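PDB 4EVW: nucleoside-diphosphate-sugar pyrophosphorylase from Vibrio cholerae, which probably transfers a nucleotide from a nucleoside triphosphate to a sugar phosphate, making an activated nucleotide sugar and releasing pyrophosphate. Local coordinates for residues A[21-34]-A[57-70]. The protein carries 1 engineered substitution. Numbering follows the deposited sequence.
Sequences PKYMLEAHGQTLFE and YDTAVFVREKATQL
Phe62 is sandwiched between the selenomethionine Met24, whose CG sits over the centre of one ring face 3.9 Å from the centroid, and CG of Lys66, nearer the rim of the opposite face. Thr31 CG2 and Phe33 CB meet the Phe62 edge, which in turn points at the face of Phe33 in an offset edge-to-face pair, planes at 69°. The extended Met24 chain carries SE above the Met24-covered face of Phe62, 4.7 Å from the centroid, in a Met-aromatic contact and brings CE to Phe62 CB (3.7 Å). Farther along, Pro21 CD lies over the Tyr57 ring, a CH-pi contact, while Tyr23 OH stands 2.7 Å from Thr59 OG1, which also bonds Val56 O. Thr31 and Glu34 form a capping box at the start of helix 32-37: Glu34 N donates to Thr31 OG1 (3.2 Å) and Thr31 N to Glu34 OE1 (2.9 Å). Thr31 OG1 adds a bond to the anti lone pair of Glu34 OE1 (2.6 Å). Helix 59-70, backed by strands 49-54 and 75-80 of the Rossmann-like sheet, packs on the 3-10 turn 22-24, Thr31 and the start of helix 32-37. Beside the two Thr31 bonds to Glu34 OE1 lies a weak, long salt bridge from Lys66 NZ (3.4 Å), whose charge probably offsets the carboxylate's.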
# COMPACT_ATOMS: atom_id res chain seq x y z
N PRO A 21 -2.11 -7.67 -17.17
CA PRO A 21 -1.44 -7.16 -15.97
C PRO A 21 -1.79 -8.10 -14.81
O PRO A 21 -2.88 -8.67 -14.77
CB PRO A 21 -2.00 -5.74 -15.81
CG PRO A 21 -3.24 -5.73 -16.67
CD PRO A 21 -2.89 -6.61 -17.83
N LYS A 22 -0.85 -8.27 -13.89
CA LYS A 22 -1.03 -9.17 -12.76
C LYS A 22 -2.35 -9.10 -12.00
O LYS A 22 -2.90 -10.13 -11.64
CB LYS A 22 0.17 -9.01 -11.82
CG LYS A 22 -0.14 -8.97 -10.34
CD LYS A 22 1.11 -8.59 -9.55
CE LYS A 22 1.72 -7.29 -10.08
NZ LYS A 22 0.79 -6.14 -9.96
N TYR A 23 -2.87 -7.90 -11.77
CA TYR A 23 -4.12 -7.78 -11.02
C TYR A 23 -5.34 -8.35 -11.75
O TYR A 23 -6.40 -8.53 -11.14
CB TYR A 23 -4.37 -6.33 -10.59
CG TYR A 23 -4.13 -5.29 -11.65
CD1 TYR A 23 -2.96 -4.53 -11.66
CD2 TYR A 23 -5.07 -5.06 -12.64
CE1 TYR A 23 -2.73 -3.57 -12.63
CE2 TYR A 23 -4.86 -4.09 -13.63
CZ TYR A 23 -3.69 -3.35 -13.62
OH TYR A 23 -3.47 -2.40 -14.59
N MSE A 24 -5.20 -8.64 -13.04
CA MSE A 24 -6.30 -9.22 -13.81
C MSE A 24 -6.19 -10.73 -13.90
O MSE A 24 -7.09 -11.39 -14.44
CB MSE A 24 -6.35 -8.63 -15.23
CG MSE A 24 -6.71 -7.16 -15.28
SE MSE A 24 -6.97 -6.53 -17.10
CE MSE A 24 -7.29 -4.65 -16.73
N LEU A 25 -5.09 -11.29 -13.40
CA LEU A 25 -4.92 -12.74 -13.43
C LEU A 25 -5.96 -13.36 -12.50
O LEU A 25 -6.38 -12.73 -11.53
CB LEU A 25 -3.50 -13.13 -13.02
CG LEU A 25 -2.43 -12.58 -13.97
CD1 LEU A 25 -1.07 -13.11 -13.59
CD2 LEU A 25 -2.78 -12.98 -15.41
N GLU A 26 -6.38 -14.58 -12.80
CA GLU A 26 -7.40 -15.25 -12.01
C GLU A 26 -6.86 -16.40 -11.16
O GLU A 26 -5.86 -17.03 -11.49
CB GLU A 26 -8.52 -15.76 -12.92
CG GLU A 26 -9.25 -14.64 -13.67
CD GLU A 26 -10.30 -15.16 -14.64
OE1 GLU A 26 -11.16 -15.95 -14.22
OE2 GLU A 26 -10.27 -14.75 -15.83
N ALA A 27 -7.54 -16.65 -10.04
CA ALA A 27 -7.17 -17.72 -9.14
C ALA A 27 -8.36 -18.07 -8.26
O ALA A 27 -8.99 -17.19 -7.67
CB ALA A 27 -5.98 -17.31 -8.27
N HIS A 28 -8.69 -19.35 -8.22
CA HIS A 28 -9.79 -19.84 -7.39
C HIS A 28 -11.12 -19.12 -7.62
O HIS A 28 -11.88 -18.91 -6.67
CB HIS A 28 -9.39 -19.74 -5.93
CG HIS A 28 -8.07 -20.39 -5.63
ND1 HIS A 28 -7.82 -21.72 -5.91
CD2 HIS A 28 -6.93 -19.90 -5.09
CE1 HIS A 28 -6.58 -22.01 -5.56
NE2 HIS A 28 -6.02 -20.93 -5.05
N GLY A 29 -11.40 -18.75 -8.86
CA GLY A 29 -12.66 -18.11 -9.17
C GLY A 29 -12.73 -16.60 -9.24
O GLY A 29 -13.78 -16.05 -9.57
N GLN A 30 -11.64 -15.91 -8.93
CA GLN A 30 -11.65 -14.46 -8.99
C GLN A 30 -10.27 -13.86 -9.26
O GLN A 30 -9.25 -14.51 -9.04
CB GLN A 30 -12.25 -13.88 -7.70
CG GLN A 30 -11.50 -14.23 -6.43
CD GLN A 30 -12.23 -13.74 -5.19
OE1 GLN A 30 -11.69 -13.80 -4.08
NE2 GLN A 30 -13.45 -13.26 -5.36
N THR A 31 -10.26 -12.62 -9.73
CA THR A 31 -9.02 -11.92 -10.05
C THR A 31 -8.19 -11.59 -8.82
O THR A 31 -8.72 -11.49 -7.71
CB THR A 31 -9.29 -10.61 -10.81
OG1 THR A 31 -10.08 -9.74 -9.99
CG2 THR A 31 -10.04 -10.90 -12.11
N LEU A 32 -6.89 -11.43 -9.01
CA LEU A 32 -6.02 -11.10 -7.89
C LEU A 32 -6.48 -9.75 -7.32
O LEU A 32 -6.37 -9.52 -6.12
CB LEU A 32 -4.56 -11.07 -8.34
CG LEU A 32 -4.05 -12.43 -8.86
CD1 LEU A 32 -2.54 -12.37 -9.09
CD2 LEU A 32 -4.36 -13.52 -7.84
N PHE A 33 -7.02 -8.89 -8.18
CA PHE A 33 -7.53 -7.59 -7.73
C PHE A 33 -8.59 -7.82 -6.67
O PHE A 33 -8.57 -7.20 -5.61
CB PHE A 33 -8.15 -6.82 -8.90
CG PHE A 33 -8.88 -5.57 -8.47
CD1 PHE A 33 -8.18 -4.39 -8.20
CD2 PHE A 33 -10.27 -5.57 -8.35
CE1 PHE A 33 -8.86 -3.24 -7.82
CE2 PHE A 33 -10.95 -4.41 -7.97
CZ PHE A 33 -10.25 -3.25 -7.70
N GLU A 34 -9.52 -8.73 -6.96
CA GLU A 34 -10.60 -9.05 -6.03
C GLU A 34 -10.09 -9.70 -4.75
O GLU A 34 -10.57 -9.39 -3.66
CB GLU A 34 -11.62 -9.96 -6.72
CG GLU A 34 -12.41 -9.26 -7.82
CD GLU A 34 -13.10 -10.25 -8.74
OE1 GLU A 34 -12.44 -10.74 -9.69
OE2 GLU A 34 -14.29 -10.55 -8.51
N TYR A 57 -4.34 -1.24 -20.59
CA TYR A 57 -5.18 -2.43 -20.50
C TYR A 57 -6.62 -2.19 -20.08
O TYR A 57 -7.26 -3.09 -19.54
CB TYR A 57 -4.57 -3.44 -19.54
CG TYR A 57 -3.22 -3.91 -19.98
CD1 TYR A 57 -3.07 -4.88 -20.96
CD2 TYR A 57 -2.07 -3.35 -19.42
CE1 TYR A 57 -1.82 -5.29 -21.39
CE2 TYR A 57 -0.81 -3.76 -19.83
CZ TYR A 57 -0.69 -4.73 -20.81
OH TYR A 57 0.56 -5.14 -21.22
N ASP A 58 -7.13 -0.98 -20.31
CA ASP A 58 -8.50 -0.65 -19.95
C ASP A 58 -8.75 -0.92 -18.47
O ASP A 58 -9.82 -1.37 -18.07
CB ASP A 58 -9.46 -1.45 -20.84
CG ASP A 58 -9.27 -1.14 -22.32
OD1 ASP A 58 -9.41 0.05 -22.69
OD2 ASP A 58 -8.97 -2.07 -23.10
N THR A 59 -7.74 -0.62 -17.66
CA THR A 59 -7.80 -0.84 -16.23
C THR A 59 -8.86 -0.04 -15.48
O THR A 59 -9.50 -0.57 -14.57
CB THR A 59 -6.41 -0.60 -15.58
OG1 THR A 59 -5.46 -1.49 -16.16
CG2 THR A 59 -6.46 -0.84 -14.08
N ALA A 60 -9.06 1.22 -15.84
CA ALA A 60 -10.07 2.03 -15.16
C ALA A 60 -11.44 1.36 -15.25
O ALA A 60 -12.18 1.28 -14.27
CB ALA A 60 -10.13 3.44 -15.77
N VAL A 61 -11.77 0.86 -16.44
CA VAL A 61 -13.05 0.18 -16.64
C VAL A 61 -13.10 -1.11 -15.82
O VAL A 61 -14.11 -1.40 -15.17
CB VAL A 61 -13.27 -0.14 -18.14
CG1 VAL A 61 -14.44 -1.11 -18.31
CG2 VAL A 61 -13.55 1.15 -18.91
N PHE A 62 -12.01 -1.88 -15.84
CA PHE A 62 -11.93 -3.13 -15.08
C PHE A 62 -12.17 -2.87 -13.59
O PHE A 62 -12.99 -3.55 -12.95
CB PHE A 62 -10.55 -3.77 -15.29
CG PHE A 62 -10.24 -4.90 -14.34
CD1 PHE A 62 -10.64 -6.21 -14.63
CD2 PHE A 62 -9.53 -4.66 -13.17
CE1 PHE A 62 -10.32 -7.26 -13.76
CE2 PHE A 62 -9.22 -5.70 -12.29
CZ PHE A 62 -9.61 -7.00 -12.58
N VAL A 63 -11.47 -1.89 -13.03
CA VAL A 63 -11.61 -1.56 -11.62
C VAL A 63 -13.01 -1.07 -11.27
O VAL A 63 -13.58 -1.49 -10.27
CB VAL A 63 -10.58 -0.47 -11.19
CG1 VAL A 63 -10.84 -0.02 -9.75
CG2 VAL A 63 -9.18 -1.03 -11.32
N ARG A 64 -13.56 -0.20 -12.10
CA ARG A 64 -14.90 0.31 -11.83
C ARG A 64 -15.91 -0.84 -11.81
O ARG A 64 -16.76 -0.91 -10.92
CB ARG A 64 -15.31 1.35 -12.87
CG ARG A 64 -16.63 2.00 -12.55
CD ARG A 64 -16.87 3.26 -13.37
NE ARG A 64 -16.01 4.37 -12.97
CZ ARG A 64 -16.21 5.16 -11.91
NH1 ARG A 64 -17.25 4.96 -11.11
NH2 ARG A 64 -15.37 6.15 -11.65
N GLU A 65 -15.81 -1.75 -12.78
CA GLU A 65 -16.72 -2.89 -12.83
C GLU A 65 -16.57 -3.81 -11.63
O GLU A 65 -17.56 -4.21 -11.01
CB GLU A 65 -16.52 -3.69 -14.12
CG GLU A 65 -17.09 -3.02 -15.37
CD GLU A 65 -16.91 -3.87 -16.62
OE1 GLU A 65 -16.46 -5.03 -16.50
OE2 GLU A 65 -17.22 -3.38 -17.73
N LYS A 66 -15.33 -4.16 -11.29
CA LYS A 66 -15.07 -5.04 -10.16
C LYS A 66 -15.47 -4.41 -8.82
O LYS A 66 -16.07 -5.08 -7.98
CB LYS A 66 -13.60 -5.45 -10.11
CG LYS A 66 -13.14 -6.28 -11.30
CD LYS A 66 -13.82 -7.64 -11.35
CE LYS A 66 -13.43 -8.38 -12.62
NZ LYS A 66 -13.87 -9.81 -12.62
N ALA A 67 -15.14 -3.14 -8.63
CA ALA A 67 -15.49 -2.46 -7.38
C ALA A 67 -17.00 -2.42 -7.19
O ALA A 67 -17.51 -2.65 -6.10
CB ALA A 67 -14.93 -1.03 -7.38
N THR A 68 -17.72 -2.12 -8.27
CA THR A 68 -19.18 -2.04 -8.21
C THR A 68 -19.73 -3.41 -7.85
O THR A 68 -20.61 -3.56 -7.01
CB THR A 68 -19.76 -1.65 -9.58
OG1 THR A 68 -19.24 -0.37 -9.96
CG2 THR A 68 -21.28 -1.59 -9.53
N GLN A 69 -19.18 -4.42 -8.51
CA GLN A 69 -19.63 -5.76 -8.27
C GLN A 69 -19.36 -6.24 -6.85
O GLN A 69 -20.17 -6.98 -6.29
CB GLN A 69 -18.95 -6.66 -9.27
CG GLN A 69 -19.45 -8.05 -9.23
CD GLN A 69 -18.84 -8.84 -10.34
OE1 GLN A 69 -18.13 -8.30 -11.19
NE2 GLN A 69 -19.11 -10.14 -10.36
N LEU A 70 -18.23 -5.83 -6.28
CA LEU A 70 -17.87 -6.23 -4.92
C LEU A 70 -18.80 -5.57 -3.91
O LEU A 70 -18.88 -6.00 -2.75
CB LEU A 70 -16.43 -5.83 -4.62
CG LEU A 70 -15.37 -6.70 -5.29
CD1 LEU A 70 -13.99 -6.07 -5.16
CD2 LEU A 70 -15.39 -8.08 -4.65